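Local coordinates for myosin regulatory light chain (Physarum polycephalum, PDB 2BL0), which binds a calcium ion through an EF-hand loop and, as a myosin light chain, probably helps to regulate the motor by gripping a heavy-chain helix, at residues B[30-35]-B[41-46]; B[73-78]-B[137-142]; B[97-102]-B[112-117]. One frame throughout, in Å; residues are numbered along the deposited sequence. Where two conformers were deposited one is given.

Contact 1 (B[30-35]-B[41-46])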
# COMPACT_ATOMS: atom_id res chain seq x y z
N ALA B 30 7.32 -11.04 -9.77
CA ALA B 30 6.01 -10.39 -9.79
C ALA B 30 4.86 -11.40 -9.68
O ALA B 30 3.91 -11.19 -8.92
CB ALA B 30 5.88 -9.52 -11.05
N LEU B 31 4.94 -12.51 -10.43
CA LEU B 31 3.95 -13.59 -10.33
C LEU B 31 3.91 -14.17 -8.92
O LEU B 31 2.85 -14.33 -8.30
CB LEU B 31 4.24 -14.70 -11.33
CG LEU B 31 4.06 -14.34 -12.79
CD1 LEU B 31 4.74 -15.38 -13.63
CD2 LEU B 31 2.58 -14.20 -13.14
N ARG B 32 5.10 -14.45 -8.40
CA ARG B 32 5.25 -15.00 -7.07
C ARG B 32 4.71 -14.06 -5.97
O ARG B 32 4.14 -14.52 -4.99
CB ARG B 32 6.70 -15.34 -6.82
CG ARG B 32 7.15 -16.54 -7.60
CD ARG B 32 8.66 -16.70 -7.70
NE ARG B 32 8.96 -17.83 -8.58
CZ ARG B 32 9.95 -17.89 -9.46
NH1 ARG B 32 10.82 -16.88 -9.61
NH2 ARG B 32 10.06 -18.95 -10.22
N SER B 33 4.89 -12.76 -6.18
CA SER B 33 4.43 -11.75 -5.25
C SER B 33 2.93 -11.86 -5.01
O SER B 33 2.47 -11.55 -3.91
CB SER B 33 4.78 -10.33 -5.74
OG SER B 33 6.18 -10.10 -5.69
N LEU B 34 2.20 -12.28 -6.04
CA LEU B 34 0.75 -12.40 -6.04
C LEU B 34 0.23 -13.85 -5.88
O LEU B 34 -0.94 -14.15 -6.18
CB LEU B 34 0.17 -11.78 -7.30
CG LEU B 34 0.36 -10.25 -7.40
CD1 LEU B 34 -0.29 -9.75 -8.66
CD2 LEU B 34 -0.21 -9.55 -6.20
N GLY B 35 1.09 -14.76 -5.41
CA GLY B 35 0.64 -16.07 -5.00
C GLY B 35 0.54 -17.15 -6.05
O GLY B 35 -0.20 -18.12 -5.86
N ALA B 41 11.31 -24.17 -15.09
CA ALA B 41 10.92 -24.70 -16.40
C ALA B 41 9.70 -23.97 -16.96
O ALA B 41 9.68 -23.53 -18.11
CB ALA B 41 10.61 -26.21 -16.29
N GLU B 42 8.68 -23.86 -16.11
CA GLU B 42 7.43 -23.23 -16.50
C GLU B 42 7.67 -21.77 -16.83
O GLU B 42 7.18 -21.26 -17.85
CB GLU B 42 6.41 -23.36 -15.38
CG GLU B 42 5.91 -24.79 -15.23
CD GLU B 42 5.18 -25.07 -13.92
OE1 GLU B 42 5.12 -24.20 -13.02
OE2 GLU B 42 4.68 -26.22 -13.80
N LEU B 43 8.43 -21.10 -15.98
CA LEU B 43 8.73 -19.69 -16.19
C LEU B 43 9.50 -19.50 -17.46
O LEU B 43 9.27 -18.54 -18.19
CB LEU B 43 9.53 -19.11 -15.02
CG LEU B 43 9.83 -17.61 -15.02
CD1 LEU B 43 8.58 -16.78 -15.21
CD2 LEU B 43 10.55 -17.25 -13.75
N ASN B 44 10.43 -20.41 -17.74
CA ASN B 44 11.21 -20.30 -18.97
C ASN B 44 10.37 -20.45 -20.22
O ASN B 44 10.61 -19.75 -21.20
CB ASN B 44 12.34 -21.30 -18.96
CG ASN B 44 13.63 -20.63 -18.67
OD1 ASN B 44 13.81 -20.11 -17.57
ND2 ASN B 44 14.50 -20.55 -19.68
N THR B 45 9.39 -21.34 -20.19
CA THR B 45 8.47 -21.49 -21.31
C THR B 45 7.67 -20.22 -21.53
O THR B 45 7.53 -19.73 -22.67
CB THR B 45 7.55 -22.69 -21.08
OG1 THR B 45 8.35 -23.88 -21.03
CG2 THR B 45 6.58 -22.87 -22.23
N ILE B 46 7.18 -19.64 -20.43
CA ILE B 46 6.42 -18.40 -20.50
C ILE B 46 7.29 -17.27 -21.07
O ILE B 46 6.89 -16.58 -22.01
CB ILE B 46 5.85 -18.01 -19.13
CG1 ILE B 46 4.82 -19.04 -18.67
CG2 ILE B 46 5.17 -16.61 -19.24
CD1 ILE B 46 4.46 -18.96 -17.17
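L31 and L43 mark the closest approach of the two backbones, yet their CA atoms are still 9.7 Å apart, so segments 30-35 and 41-46 meet through side chains alone. Both leucines start toward the other segment. With CG anti to the backbone N (chi1 -175°), L43 reaches toward helix 27-33, and its two methyls meet different partners. CD1 faces CD1 of L31 at a loose 4.4 Å, methyl against methyl. CD2 lies 3.9 Å from NH2 of R32, approaching the guanidinium obliquely.

R32 leaves its helix along the flank and is extended from CG to NE, so that its head group reaches across the line of the L43 side chain at about a right angle. The polar end has work of its own: NH2 is hydrogen-bonded to the carbonyl O of P38, in the link between the two helices. A long arginine suits this place, since it can pack beside a leucine and still tie down the connecting chain.

Helix 27-33 is the exiting helix of the first EF-hand, whose loop binds the calcium ion, and helix 40-50 enters the second helix-loop-helix. F60 and Y64 of helix 57-64 pack on L31, V63 of the same helix packs on I46, and F14 of helix 4-14 packs on A30. Strands 22-23 and 54-55 join the two loops of this lobe.

Contact 2 (B[73-78]-B[137-142])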
# COMPACT_ATOMS: atom_id res chain seq x y z
N GLU B 73 -1.85 -25.79 -4.07
CA GLU B 73 -1.79 -26.79 -5.13
C GLU B 73 -0.46 -27.54 -5.12
O GLU B 73 -0.31 -28.54 -5.85
CB GLU B 73 -1.98 -26.14 -6.50
CG GLU B 73 -3.39 -25.66 -6.76
CD GLU B 73 -3.48 -24.94 -8.09
OE1 GLU B 73 -3.67 -25.60 -9.13
OE2 GLU B 73 -3.35 -23.71 -8.09
N GLN B 74 0.52 -27.06 -4.35
CA GLN B 74 1.82 -27.71 -4.23
C GLN B 74 2.01 -28.53 -2.95
O GLN B 74 3.02 -29.21 -2.82
CB GLN B 74 2.95 -26.69 -4.38
CG GLN B 74 2.93 -26.02 -5.75
CD GLN B 74 3.91 -24.88 -5.89
OE1 GLN B 74 4.05 -24.07 -4.98
NE2 GLN B 74 4.59 -24.81 -7.04
N SER B 75 1.06 -28.47 -2.03
CA SER B 75 1.20 -29.13 -0.72
C SER B 75 1.45 -30.62 -0.82
O SER B 75 2.34 -31.17 -0.15
CB SER B 75 -0.05 -28.92 0.11
OG SER B 75 -0.31 -27.53 0.27
N LYS B 76 0.65 -31.29 -1.63
CA LYS B 76 0.72 -32.73 -1.77
C LYS B 76 2.08 -33.13 -2.31
O LYS B 76 2.76 -33.97 -1.73
CB LYS B 76 -0.41 -33.23 -2.68
CG LYS B 76 -0.27 -34.67 -3.16
CD LYS B 76 -0.34 -35.68 -2.02
CE LYS B 76 -0.42 -37.13 -2.52
NZ LYS B 76 0.07 -38.17 -1.52
N GLU B 77 2.51 -32.49 -3.39
CA GLU B 77 3.80 -32.83 -3.98
C GLU B 77 4.94 -32.55 -3.02
O GLU B 77 5.90 -33.31 -2.95
CB GLU B 77 3.99 -32.07 -5.31
CG GLU B 77 3.12 -32.59 -6.46
CD GLU B 77 2.88 -31.58 -7.58
OE1 GLU B 77 2.93 -30.34 -7.36
OE2 GLU B 77 2.61 -32.03 -8.71
N MET B 78 4.85 -31.47 -2.26
CA MET B 78 5.89 -31.16 -1.28
C MET B 78 5.96 -32.18 -0.16
O MET B 78 7.03 -32.59 0.25
CB MET B 78 5.68 -29.78 -0.67
CG MET B 78 6.00 -28.58 -1.61
SD MET B 78 6.12 -27.00 -0.73
CE MET B 78 4.51 -26.47 -0.75
N MET B 137 4.47 -23.29 6.42
CA MET B 137 4.99 -21.94 6.31
C MET B 137 5.01 -21.50 4.83
O MET B 137 4.59 -20.40 4.50
CB MET B 137 6.40 -21.85 6.94
CG MET B 137 7.05 -20.49 6.85
SD MET B 137 8.78 -20.46 7.35
CE MET B 137 9.60 -20.91 5.87
N LEU B 138 5.47 -22.37 3.94
CA LEU B 138 5.51 -22.03 2.52
C LEU B 138 4.14 -21.80 1.88
O LEU B 138 4.02 -20.98 0.98
CB LEU B 138 6.26 -23.08 1.72
CG LEU B 138 7.73 -23.29 2.08
CD1 LEU B 138 8.37 -24.22 1.05
CD2 LEU B 138 8.49 -21.98 2.14
N VAL B 139 3.14 -22.52 2.35
CA VAL B 139 1.81 -22.48 1.76
C VAL B 139 0.97 -21.34 2.36
O VAL B 139 0.24 -20.65 1.63
CB VAL B 139 1.10 -23.83 1.92
CG1 VAL B 139 -0.36 -23.76 1.44
CG2 VAL B 139 1.86 -24.92 1.18
N THR B 140 1.05 -21.15 3.67
CA THR B 140 0.16 -20.23 4.40
C THR B 140 0.79 -18.88 4.74
O THR B 140 0.07 -17.94 5.06
CB THR B 140 -0.37 -20.88 5.69
OG1 THR B 140 0.70 -21.07 6.63
CG2 THR B 140 -0.90 -22.29 5.41
N GLY B 141 2.11 -18.80 4.66
CA GLY B 141 2.83 -17.59 5.04
C GLY B 141 2.59 -16.44 4.09
O GLY B 141 2.39 -16.64 2.90
N TYR B 142 2.61 -15.22 4.61
CA TYR B 142 2.47 -14.00 3.82
C TYR B 142 1.38 -14.09 2.75
O TYR B 142 1.67 -13.93 1.56
CB TYR B 142 3.83 -13.59 3.22
CG TYR B 142 4.85 -13.33 4.30
CD1 TYR B 142 4.83 -12.14 5.03
CD2 TYR B 142 5.81 -14.28 4.62
CE1 TYR B 142 5.74 -11.91 6.05
CE2 TYR B 142 6.73 -14.05 5.64
CZ TYR B 142 6.69 -12.86 6.35
OH TYR B 142 7.60 -12.64 7.35
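M78 and V139 lose the most surface here, and the thioether of M78 touches both L138 and V139. M78 was modelled in two conformers, so its end is probably mobile; in the one described, the chain runs out from helix 75-85 and bends at its last torsion (chi3 -88°), which turns CE aside. CE then rests 3.6 Å from CG2 of V139, while SD comes to 4.0 Å from CD1 of L138. The flexible, unbranched methionine suits this place because one side chain can follow the uneven surface made by two neighbouring residues.

V139 answers with a stiff, branched side chain, its CG2 shared between M78 and S75. V139 CG2 lies 3.5 Å from S75 OG, and V139 CG1 is 3.9 Å from the same S75 OG. The S75 hydroxyl meets the valine only by van der Waals contact, its polar need being served by a hydrogen bond to the carbonyl O of T72. A small residue at this point lets the backbones come close, with the CA atoms of S75 and V139 7.1 Å apart.

The contact closes the C-terminal pair of EF-hands by setting the start of its first helix, 75-85, against the end of its last, 131-140. Another protein chain lies alongside: its apolar side chain packs on M78, and the carbonyl O atoms of L138 and G141 each accept a hydrogen bond from a basic side chain of it. Strands 92-94 and 128-130 pair elsewhere in the same lobe.

Contact 3 (B[97-102]-B[112-117])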
# COMPACT_ATOMS: atom_id res chain seq x y z
N GLU B 97 20.64 -31.10 5.54
CA GLU B 97 20.31 -31.76 4.28
C GLU B 97 19.40 -30.88 3.43
O GLU B 97 19.67 -30.71 2.24
CB GLU B 97 19.70 -33.15 4.49
CG GLU B 97 19.59 -33.96 3.20
CD GLU B 97 20.86 -33.98 2.36
OE1 GLU B 97 22.00 -33.83 2.90
OE2 GLU B 97 20.73 -34.15 1.12
N LEU B 98 18.37 -30.30 4.06
CA LEU B 98 17.47 -29.34 3.41
C LEU B 98 18.24 -28.22 2.72
O LEU B 98 17.99 -27.92 1.55
CB LEU B 98 16.50 -28.74 4.44
CG LEU B 98 15.45 -27.74 3.92
CD1 LEU B 98 14.65 -28.37 2.81
CD2 LEU B 98 14.58 -27.19 5.02
N ARG B 99 19.17 -27.59 3.44
CA ARG B 99 19.98 -26.52 2.85
C ARG B 99 20.71 -27.01 1.59
O ARG B 99 20.71 -26.33 0.56
CB ARG B 99 20.99 -25.96 3.86
CG ARG B 99 20.38 -25.07 4.95
CD ARG B 99 21.37 -24.80 6.10
NE ARG B 99 20.98 -23.75 7.05
CZ ARG B 99 21.07 -22.45 6.82
NH1 ARG B 99 21.53 -22.00 5.65
NH2 ARG B 99 20.71 -21.57 7.76
N GLN B 100 21.29 -28.21 1.67
CA GLN B 100 22.07 -28.77 0.57
C GLN B 100 21.22 -29.01 -0.66
O GLN B 100 21.66 -28.75 -1.78
CB GLN B 100 22.72 -30.09 0.98
CG GLN B 100 24.09 -29.93 1.59
CD GLN B 100 24.47 -31.10 2.47
OE1 GLN B 100 23.72 -31.46 3.39
NE2 GLN B 100 25.63 -31.71 2.20
N LEU B 101 20.01 -29.50 -0.45
CA LEU B 101 19.13 -29.86 -1.56
C LEU B 101 18.67 -28.60 -2.28
O LEU B 101 18.80 -28.51 -3.50
CB LEU B 101 17.95 -30.67 -1.07
CG LEU B 101 18.33 -32.05 -0.51
CD1 LEU B 101 17.09 -32.77 -0.01
CD2 LEU B 101 19.09 -32.91 -1.54
N LEU B 102 18.17 -27.64 -1.50
CA LEU B 102 17.78 -26.31 -1.98
C LEU B 102 18.87 -25.61 -2.78
O LEU B 102 18.59 -24.96 -3.79
CB LEU B 102 17.38 -25.41 -0.81
CG LEU B 102 16.09 -25.75 -0.06
CD1 LEU B 102 15.87 -24.79 1.08
CD2 LEU B 102 14.89 -25.75 -1.02
N SER B 112 21.12 -16.22 -0.27
CA SER B 112 20.34 -15.18 0.39
C SER B 112 18.92 -15.66 0.59
O SER B 112 18.33 -15.42 1.65
CB SER B 112 20.32 -13.89 -0.43
OG SER B 112 21.50 -13.13 -0.21
N GLU B 113 18.37 -16.33 -0.42
CA GLU B 113 17.02 -16.90 -0.36
C GLU B 113 16.94 -17.94 0.74
O GLU B 113 16.02 -17.93 1.56
CB GLU B 113 16.61 -17.50 -1.72
CG GLU B 113 16.13 -16.44 -2.73
CD GLU B 113 16.14 -16.88 -4.20
OE1 GLU B 113 16.64 -17.99 -4.54
OE2 GLU B 113 15.63 -16.10 -5.04
N VAL B 114 17.91 -18.84 0.76
CA VAL B 114 17.95 -19.90 1.77
C VAL B 114 18.07 -19.34 3.20
O VAL B 114 17.41 -19.82 4.10
CB VAL B 114 19.05 -20.93 1.45
CG1 VAL B 114 19.21 -21.93 2.57
CG2 VAL B 114 18.73 -21.65 0.14
N GLU B 115 18.88 -18.29 3.41
CA GLU B 115 18.98 -17.71 4.76
C GLU B 115 17.67 -17.06 5.21
O GLU B 115 17.33 -17.11 6.39
CB GLU B 115 20.12 -16.69 4.87
CG GLU B 115 21.53 -17.26 4.72
CD GLU B 115 21.83 -18.41 5.66
OE1 GLU B 115 21.29 -18.46 6.80
OE2 GLU B 115 22.59 -19.31 5.25
N GLU B 116 16.93 -16.46 4.29
CA GLU B 116 15.67 -15.82 4.66
C GLU B 116 14.64 -16.88 5.04
O GLU B 116 13.87 -16.70 6.00
CB GLU B 116 15.16 -14.94 3.52
CG GLU B 116 14.33 -13.76 4.02
CD GLU B 116 14.07 -12.72 2.93
OE1 GLU B 116 14.83 -12.69 1.94
OE2 GLU B 116 13.10 -11.95 3.07
N LEU B 117 14.63 -17.98 4.30
CA LEU B 117 13.76 -19.12 4.58
C LEU B 117 14.06 -19.76 5.92
O LEU B 117 13.14 -20.08 6.69
CB LEU B 117 13.92 -20.18 3.49
CG LEU B 117 13.30 -19.78 2.14
CD1 LEU B 117 14.02 -20.47 1.01
CD2 LEU B 117 11.82 -20.15 2.11
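R99 crosses from segment 97-102 to V114 and E115 of segment 112-117, where two helix pieces run roughly antiparallel (147°) with axes 10.7 Å apart. Its CB leaves along the flank of the helix. CG lies 4.1 Å from CG1 of V114, and the extended chain carries the head group onward. NE, still on that chain, forms a salt bridge with E95 of its own helix. At the tip NH1 gives E115 OE2 a hydrogen bond of 2.9 Å (154°), reaching it from above the carboxylate plane, while NH2 makes a weak one of 3.3 Å to OE1. NH1 also lies 3.9 Å from CG1 of V114, which meets the guanidinium obliquely. E115 starts away from segment 97-102, and a bend at chi2 (-54°) swings its carboxylate back to the guanidinium edge. Beside this bridge the beta-branched V114 fits its CG2 against CB of L102, 4.1 Å away. A leucine at R99 would probably leave the carboxylates of E115 and E95 without their shared cation. Helix 95-104 leaves one EF-hand and helix 111-118 enters the next; L109 packs on L102 and V114, M118 lies against R99 and L102, and F82 of helix 75-85 against L98.

Contacts 1 and 3 occupy equivalent places in the two lobes: each joins the exiting helix of one EF-hand to the entering helix of the next, and each sets an arginine beside an aliphatic residue. In contact 1, which is buried, the arginine bonds to a backbone carbonyl; in contact 3, nearer the surface, it makes a charged bridge across the helices. Only contact 3 has polar bonds across its segments; contact 2, partly buried, relies on apolar packing between the first and last helices of the C-terminal pair. Contacts 2 and 3 share that lobe and touch, L138 CD2 lying 3.8 Å from L117 CD2, whereas contact 1 touches neither.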